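Long-range contacts in GDSL-like protein (Roseburia intestinalis L1-82, PDB 6HH9), which probably removes acetyl groups from acetylated xylan as an esterase of the SGNH (GDSL-like) hydrolase family: residues Glu106-Asp111 / Leu139-Phe144; Ser113-Met118 / Gln152-Arg157. All coordinates share one frame; numbering follows the deposited sequence.

Interaction 1 (Glu106-Asp111 / Leu139-Phe144). With BMA (beta-D-mannopyranose), chain E.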
loop_
_atom_site.group_PDB
_atom_site.type_symbol
_atom_site.label_atom_id
_atom_site.label_comp_id
_atom_site.label_asym_id
_atom_site.label_seq_id
_atom_site.Cartn_x
_atom_site.Cartn_y
_atom_site.Cartn_z
ATOM N N GLU A 106 -1.311 4.938 -4.203
ATOM C CA GLU A 106 -0.594 4.380 -5.335
ATOM C C GLU A 106 -0.400 2.881 -5.111
ATOM O O GLU A 106 0.589 2.470 -4.522
ATOM C CB GLU A 106 0.743 5.113 -5.457
ATOM C CG GLU A 106 1.486 4.861 -6.753
ATOM C CD GLU A 106 2.237 3.550 -6.794
ATOM O OE1 GLU A 106 1.886 2.688 -7.655
ATOM O OE2 GLU A 106 3.145 3.385 -5.940
ATOM N N PHE A 107 -1.354 2.074 -5.578
ATOM C CA PHE A 107 -1.291 0.599 -5.412
ATOM C C PHE A 107 -1.751 -0.118 -6.694
ATOM O O PHE A 107 -2.066 -1.305 -6.670
ATOM C CB PHE A 107 -2.134 0.143 -4.209
ATOM C CG PHE A 107 -1.552 0.467 -2.857
ATOM C CD1 PHE A 107 -0.341 -0.078 -2.459
ATOM C CD2 PHE A 107 -2.220 1.296 -1.969
ATOM C CE1 PHE A 107 0.196 0.220 -1.216
ATOM C CE2 PHE A 107 -1.683 1.586 -0.726
ATOM C CZ PHE A 107 -0.472 1.061 -0.355
ATOM N N SER A 108 -1.735 0.565 -7.832
ATOM C CA SER A 108 -2.369 0.012 -9.020
ATOM C C SER A 108 -1.445 -0.940 -9.800
ATOM O O SER A 108 -1.924 -1.560 -10.744
ATOM C CB SER A 108 -2.924 1.103 -9.889
ATOM O OG SER A 108 -3.945 1.806 -9.185
ATOM N N VAL A 109 -0.163 -1.088 -9.408
ATOM C CA VAL A 109 0.694 -2.172 -9.954
ATOM C C VAL A 109 1.149 -3.112 -8.839
ATOM O O VAL A 109 2.081 -3.871 -9.039
ATOM C CB VAL A 109 1.916 -1.666 -10.747
ATOM C CG1 VAL A 109 1.504 -1.058 -12.083
ATOM C CG2 VAL A 109 2.801 -0.718 -9.944
ATOM N N ASN A 110 0.486 -3.066 -7.681
ATOM C CA ASN A 110 0.783 -4.004 -6.584
ATOM C C ASN A 110 -0.443 -4.879 -6.327
ATOM O O ASN A 110 -0.324 -6.078 -6.173
ATOM C CB ASN A 110 1.252 -3.283 -5.322
ATOM C CG ASN A 110 2.712 -2.899 -5.400
ATOM O OD1 ASN A 110 3.042 -1.741 -5.618
ATOM N ND2 ASN A 110 3.589 -3.872 -5.235
ATOM N N ASP A 111 -1.611 -4.242 -6.248
ATOM C CA ASP A 111 -2.881 -4.932 -6.158
ATOM C C ASP A 111 -3.083 -5.721 -7.454
ATOM O O ASP A 111 -2.812 -5.183 -8.522
ATOM C CB ASP A 111 -4.050 -3.945 -6.027
ATOM C CG ASP A 111 -4.237 -3.284 -4.676
ATOM O OD1 ASP A 111 -3.269 -3.268 -3.869
ATOM O OD2 ASP A 111 -5.371 -2.787 -4.445
ATOM N N LEU A 139 -5.842 9.674 -6.414
ATOM C CA LEU A 139 -5.476 8.311 -6.788
ATOM C C LEU A 139 -4.496 8.385 -7.959
ATOM O O LEU A 139 -4.716 9.151 -8.915
ATOM C CB LEU A 139 -6.736 7.528 -7.163
ATOM C CG LEU A 139 -7.822 7.529 -6.095
ATOM C CD1 LEU A 139 -8.905 6.515 -6.420
ATOM C CD2 LEU A 139 -7.245 7.246 -4.718
ATOM N N VAL A 140 -3.411 7.608 -7.859
ATOM C CA VAL A 140 -2.425 7.508 -8.911
ATOM C C VAL A 140 -2.330 6.055 -9.378
ATOM O O VAL A 140 -2.138 5.140 -8.583
ATOM C CB VAL A 140 -1.081 8.059 -8.430
ATOM C CG1 VAL A 140 0.036 7.781 -9.422
ATOM C CG2 VAL A 140 -1.201 9.550 -8.157
ATOM N N HIS A 141 -2.482 5.865 -10.688
ATOM C CA HIS A 141 -2.423 4.555 -11.308
ATOM C C HIS A 141 -1.149 4.427 -12.138
ATOM O O HIS A 141 -1.067 4.937 -13.240
ATOM C CB HIS A 141 -3.644 4.304 -12.201
ATOM C CG HIS A 141 -4.950 4.611 -11.557
ATOM N ND1 HIS A 141 -5.423 3.880 -10.487
ATOM C CD2 HIS A 141 -5.899 5.532 -11.860
ATOM C CE1 HIS A 141 -6.605 4.361 -10.129
ATOM N NE2 HIS A 141 -6.928 5.374 -10.964
ATOM N N ASN A 142 -0.158 3.702 -11.614
ATOM C CA ASN A 142 0.989 3.349 -12.420
ATOM C C ASN A 142 0.562 2.233 -13.395
ATOM O O ASN A 142 -0.606 1.813 -13.428
ATOM C CB ASN A 142 2.200 3.047 -11.539
ATOM C CG ASN A 142 2.956 4.293 -11.113
ATOM O OD1 ASN A 142 3.445 5.063 -11.950
ATOM N ND2 ASN A 142 3.080 4.491 -9.807
ATOM N N VAL A 143 1.507 1.791 -14.230
ATOM C CA VAL A 143 1.269 0.793 -15.250
ATOM C C VAL A 143 2.530 -0.064 -15.413
ATOM O O VAL A 143 3.651 0.428 -15.235
ATOM C CB VAL A 143 0.854 1.469 -16.571
ATOM C CG1 VAL A 143 1.926 2.407 -17.104
ATOM C CG2 VAL A 143 0.460 0.444 -17.615
ATOM N N PHE A 144 2.312 -1.341 -15.743
ATOM C CA PHE A 144 3.358 -2.268 -16.170
ATOM C C PHE A 144 3.722 -1.968 -17.630
ATOM O O PHE A 144 2.873 -2.080 -18.504
ATOM C CB PHE A 144 2.866 -3.715 -16.055
ATOM C CG PHE A 144 2.937 -4.307 -14.676
ATOM C CD1 PHE A 144 4.089 -4.934 -14.234
ATOM C CD2 PHE A 144 1.847 -4.241 -13.824
ATOM C CE1 PHE A 144 4.156 -5.468 -12.959
ATOM C CE2 PHE A 144 1.905 -4.785 -12.552
ATOM C CZ PHE A 144 3.058 -5.397 -12.123
HETATM C C1 BMA E . 6.541 -7.909 -8.971
HETATM C C2 BMA E . 6.476 -9.316 -9.548
HETATM C C3 BMA E . 5.393 -9.516 -10.614
HETATM C C4 BMA E . 4.046 -9.007 -10.107
HETATM C C5 BMA E . 4.194 -7.645 -9.407
HETATM C C6 BMA E . 2.901 -7.342 -8.643
HETATM O O2 BMA E . 6.215 -10.203 -8.463
HETATM O O3 BMA E . 5.284 -10.926 -10.911
HETATM O O4 BMA E . 3.039 -8.944 -11.155
HETATM O O5 BMA E . 5.267 -7.538 -8.462
HETATM O O6 BMA E . 3.065 -7.724 -7.285
HETATM O O HOH W 1 -0.497 3.010 -8.761
HETATM O O HOH W 2 -3.672 3.700 -6.892
#
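Where the neighbouring parallel strands 102-106 and 136-141 end, residues 106-109 run in nearly the direction of 140-144 (16° apart), with E106 CA and V140 CA 5.1 Å apart, as are S108 CA and H141 CA. Water bridges this seam: one molecule links E106 OE1, S108 N, V140 O and N142 N, and a second joins F107 N and S108 OG to V140 O. The glutamate has CG anti to its own N (chi1 -168°) and then bends at chi2, which brings OE1 to N142 ND2 at 3.1 Å. That N-H points almost straight at the oxygen (173°) but arrives from above the carboxylate plane. The other carboxylate oxygen, E106 OE2, is hydrogen-bonded to T43. With an alanine here, the N142 amide, the first water and the T43 hydroxyl would probably each lack a partner in a buried place. S108 OG lies at the edge of the H141 ring, 2.9 Å from ND1, and also bonds H155. Farther on, V109 CB packs against F144 CE2 at 3.6 Å, close to a bound mannose. With N142 ND2 and the first water both donating to OE1, the buried carboxylate is probably ionised and stabilised by its polar neighbours, T43 included.

Interaction 2 (Ser113-Met118 / Gln152-Arg157)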
loop_
_atom_site.group_PDB
_atom_site.type_symbol
_atom_site.label_atom_id
_atom_site.label_comp_id
_atom_site.label_asym_id
_atom_site.label_seq_id
_atom_site.Cartn_x
_atom_site.Cartn_y
_atom_site.Cartn_z
ATOM N N SER A 113 -5.840 -7.036 -10.216
ATOM C CA SER A 113 -7.108 -6.490 -10.618
ATOM C C SER A 113 -8.213 -7.502 -10.332
ATOM O O SER A 113 -8.794 -8.047 -11.253
ATOM C CB SER A 113 -7.118 -6.063 -12.053
ATOM O OG SER A 113 -8.059 -5.003 -12.238
ATOM N N THR A 114 -8.504 -7.721 -9.044
ATOM C CA THR A 114 -9.514 -8.690 -8.617
ATOM C C THR A 114 -10.499 -7.997 -7.677
ATOM O O THR A 114 -10.214 -6.924 -7.159
ATOM C CB THR A 114 -8.873 -9.904 -7.940
ATOM O OG1 THR A 114 -8.216 -9.455 -6.753
ATOM C CG2 THR A 114 -7.888 -10.614 -8.835
ATOM N N GLU A 115 -11.653 -8.634 -7.476
ATOM C CA GLU A 115 -12.705 -8.123 -6.597
ATOM C C GLU A 115 -12.172 -8.024 -5.156
ATOM O O GLU A 115 -12.572 -7.138 -4.431
ATOM C CB GLU A 115 -13.946 -9.022 -6.670
ATOM C CG GLU A 115 -14.697 -8.933 -7.992
ATOM C CD GLU A 115 -15.473 -7.641 -8.207
ATOM O OE1 GLU A 115 -16.072 -7.133 -7.219
ATOM O OE2 GLU A 115 -15.482 -7.135 -9.366
ATOM N N HIS A 116 -11.273 -8.941 -4.758
ATOM C CA HIS A 116 -10.648 -8.916 -3.434
ATOM C C HIS A 116 -9.969 -7.560 -3.185
ATOM O O HIS A 116 -10.210 -6.911 -2.160
ATOM C CB HIS A 116 -9.682 -10.093 -3.267
ATOM C CG HIS A 116 -8.786 -9.985 -2.086
ATOM N ND1 HIS A 116 -9.162 -10.411 -0.841
ATOM C CD2 HIS A 116 -7.523 -9.524 -1.957
ATOM C CE1 HIS A 116 -8.170 -10.214 0.012
ATOM N NE2 HIS A 116 -7.150 -9.679 -0.645
ATOM N N PHE A 117 -9.138 -7.128 -4.130
ATOM C CA PHE A 117 -8.412 -5.892 -3.980
ATOM C C PHE A 117 -9.325 -4.675 -4.230
ATOM O O PHE A 117 -9.077 -3.613 -3.655
ATOM C CB PHE A 117 -7.136 -5.930 -4.827
ATOM C CG PHE A 117 -6.084 -6.872 -4.281
ATOM C CD1 PHE A 117 -5.342 -6.533 -3.158
ATOM C CD2 PHE A 117 -5.843 -8.099 -4.881
ATOM C CE1 PHE A 117 -4.385 -7.394 -2.642
ATOM C CE2 PHE A 117 -4.877 -8.957 -4.372
ATOM C CZ PHE A 117 -4.158 -8.611 -3.241
ATOM N N MET A 118 -10.405 -4.806 -5.017
ATOM C CA MET A 118 -11.399 -3.695 -5.059
ATOM C C MET A 118 -11.953 -3.468 -3.641
ATOM O O MET A 118 -12.140 -2.312 -3.226
ATOM C CB MET A 118 -12.572 -3.910 -6.032
ATOM C CG MET A 118 -13.332 -2.601 -6.322
ATOM S SD MET A 118 -14.477 -2.539 -7.717
ATOM C CE MET A 118 -15.658 -3.737 -7.117
ATOM N N GLN A 152 -6.196 -0.815 -12.557
ATOM C CA GLN A 152 -6.964 0.421 -12.629
ATOM C C GLN A 152 -8.455 0.132 -12.860
ATOM O O GLN A 152 -9.292 0.942 -12.497
ATOM C CB GLN A 152 -6.430 1.363 -13.709
ATOM C CG GLN A 152 -7.089 2.735 -13.662
ATOM C CD GLN A 152 -6.527 3.709 -14.664
ATOM O OE1 GLN A 152 -5.340 3.688 -14.986
ATOM N NE2 GLN A 152 -7.392 4.570 -15.175
ATOM N N LEU A 153 -8.790 -1.022 -13.440
ATOM C CA LEU A 153 -10.189 -1.380 -13.617
ATOM C C LEU A 153 -10.895 -1.405 -12.250
ATOM O O LEU A 153 -12.002 -0.836 -12.123
ATOM C CB LEU A 153 -10.309 -2.731 -14.331
ATOM C CG LEU A 153 -11.740 -3.196 -14.613
ATOM C CD1 LEU A 153 -12.464 -2.236 -15.546
ATOM C CD2 LEU A 153 -11.762 -4.603 -15.196
ATOM N N MET A 154 -10.276 -2.058 -11.246
ATOM C CA MET A 154 -10.865 -2.173 -9.893
ATOM C C MET A 154 -10.797 -0.823 -9.148
ATOM O O MET A 154 -11.755 -0.456 -8.477
ATOM C CB MET A 154 -10.177 -3.250 -9.049
ATOM C CG MET A 154 -10.250 -4.662 -9.652
ATOM S SD MET A 154 -11.890 -5.365 -9.742
ATOM C CE MET A 154 -12.201 -5.275 -11.490
ATOM N N HIS A 155 -9.677 -0.091 -9.256
ATOM C CA HIS A 155 -9.431 1.126 -8.455
ATOM C C HIS A 155 -10.215 2.314 -9.010
ATOM O O HIS A 155 -10.602 3.204 -8.254
ATOM C CB HIS A 155 -7.942 1.463 -8.406
ATOM C CG HIS A 155 -7.154 0.453 -7.656
ATOM N ND1 HIS A 155 -5.780 0.381 -7.731
ATOM C CD2 HIS A 155 -7.555 -0.553 -6.854
ATOM C CE1 HIS A 155 -5.366 -0.614 -6.983
ATOM N NE2 HIS A 155 -6.433 -1.203 -6.437
ATOM N N GLY A 156 -10.415 2.320 -10.334
ATOM C CA GLY A 156 -11.242 3.309 -11.015
ATOM C C GLY A 156 -12.675 3.288 -10.523
ATOM O O GLY A 156 -13.245 4.317 -10.289
ATOM N N ARG A 157 -13.247 2.095 -10.338
ATOM C CA ARG A 157 -14.630 1.976 -9.891
ATOM C C ARG A 157 -14.774 2.681 -8.541
ATOM O O ARG A 157 -15.774 3.351 -8.300
ATOM C CB ARG A 157 -15.081 0.513 -9.888
ATOM C CG ARG A 157 -15.396 0.005 -11.291
ATOM C CD ARG A 157 -15.370 -1.504 -11.444
ATOM N NE ARG A 157 -15.621 -1.901 -12.821
ATOM C CZ ARG A 157 -15.578 -3.152 -13.273
ATOM N NH1 ARG A 157 -15.255 -4.138 -12.454
ATOM N NH2 ARG A 157 -15.874 -3.407 -14.534
#
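M154 lies against the start of helix 115-129, and its side chain bends at both chi2 and chi3 as it passes from M118 to the turn before it. CB meets M118 CB at 3.9 Å, an apolar touch between the two helices. With CG beside the backbone N (chi1 -60°), the chain is directed to the S113-T114 turn, where CG fits between two oxygens, 3.4 Å from T114 O and just as near S113 OG. SD stays over the same peptide, 3.5 Å from T114 O, and has E115 N and OE2 a little farther off. The chi3 bend (107°) then turns CE away from that peptide, to 3.4 Å from R157 NH1 of its own helix. T114 is the N-cap residue, and its carbonyl is already held by M118 N. M118 answers from the other helix: its extended start carries CG to 3.4 Å from M154 O, and its SD rests on R157 CB at 3.8 Å. On the exposed side, E115 OE2 stands near the guanidinium plane of R157, 4.3 Å from NH1, too far for a salt bridge. Such side-by-side packing of the helices from successive beta-alpha-beta crossovers belongs to the layered alpha/beta fold of SGNH hydrolases.

From the N terminus the chain leaves strand 102-106 through 106-111, enters helix 115-129 at 113-118, returns along strand 136-141 to 139-144 and starts helix 152-162 at 152-157. Interaction 1 closes the strand-helix-strand excursion, and interaction 2 the helix-strand-helix one that follows; their segments alternate, so the two loops cross instead of nesting. H155 joins them by bonding both S108 and D111, tying helix 152-162 to the S108-D111 loop. That S-V-N-D run matches the conserved block of SGNH hydrolases in which the asparagine usually helps form the oxyanion hole, so sheet and helices together probably fix one wall of the active site.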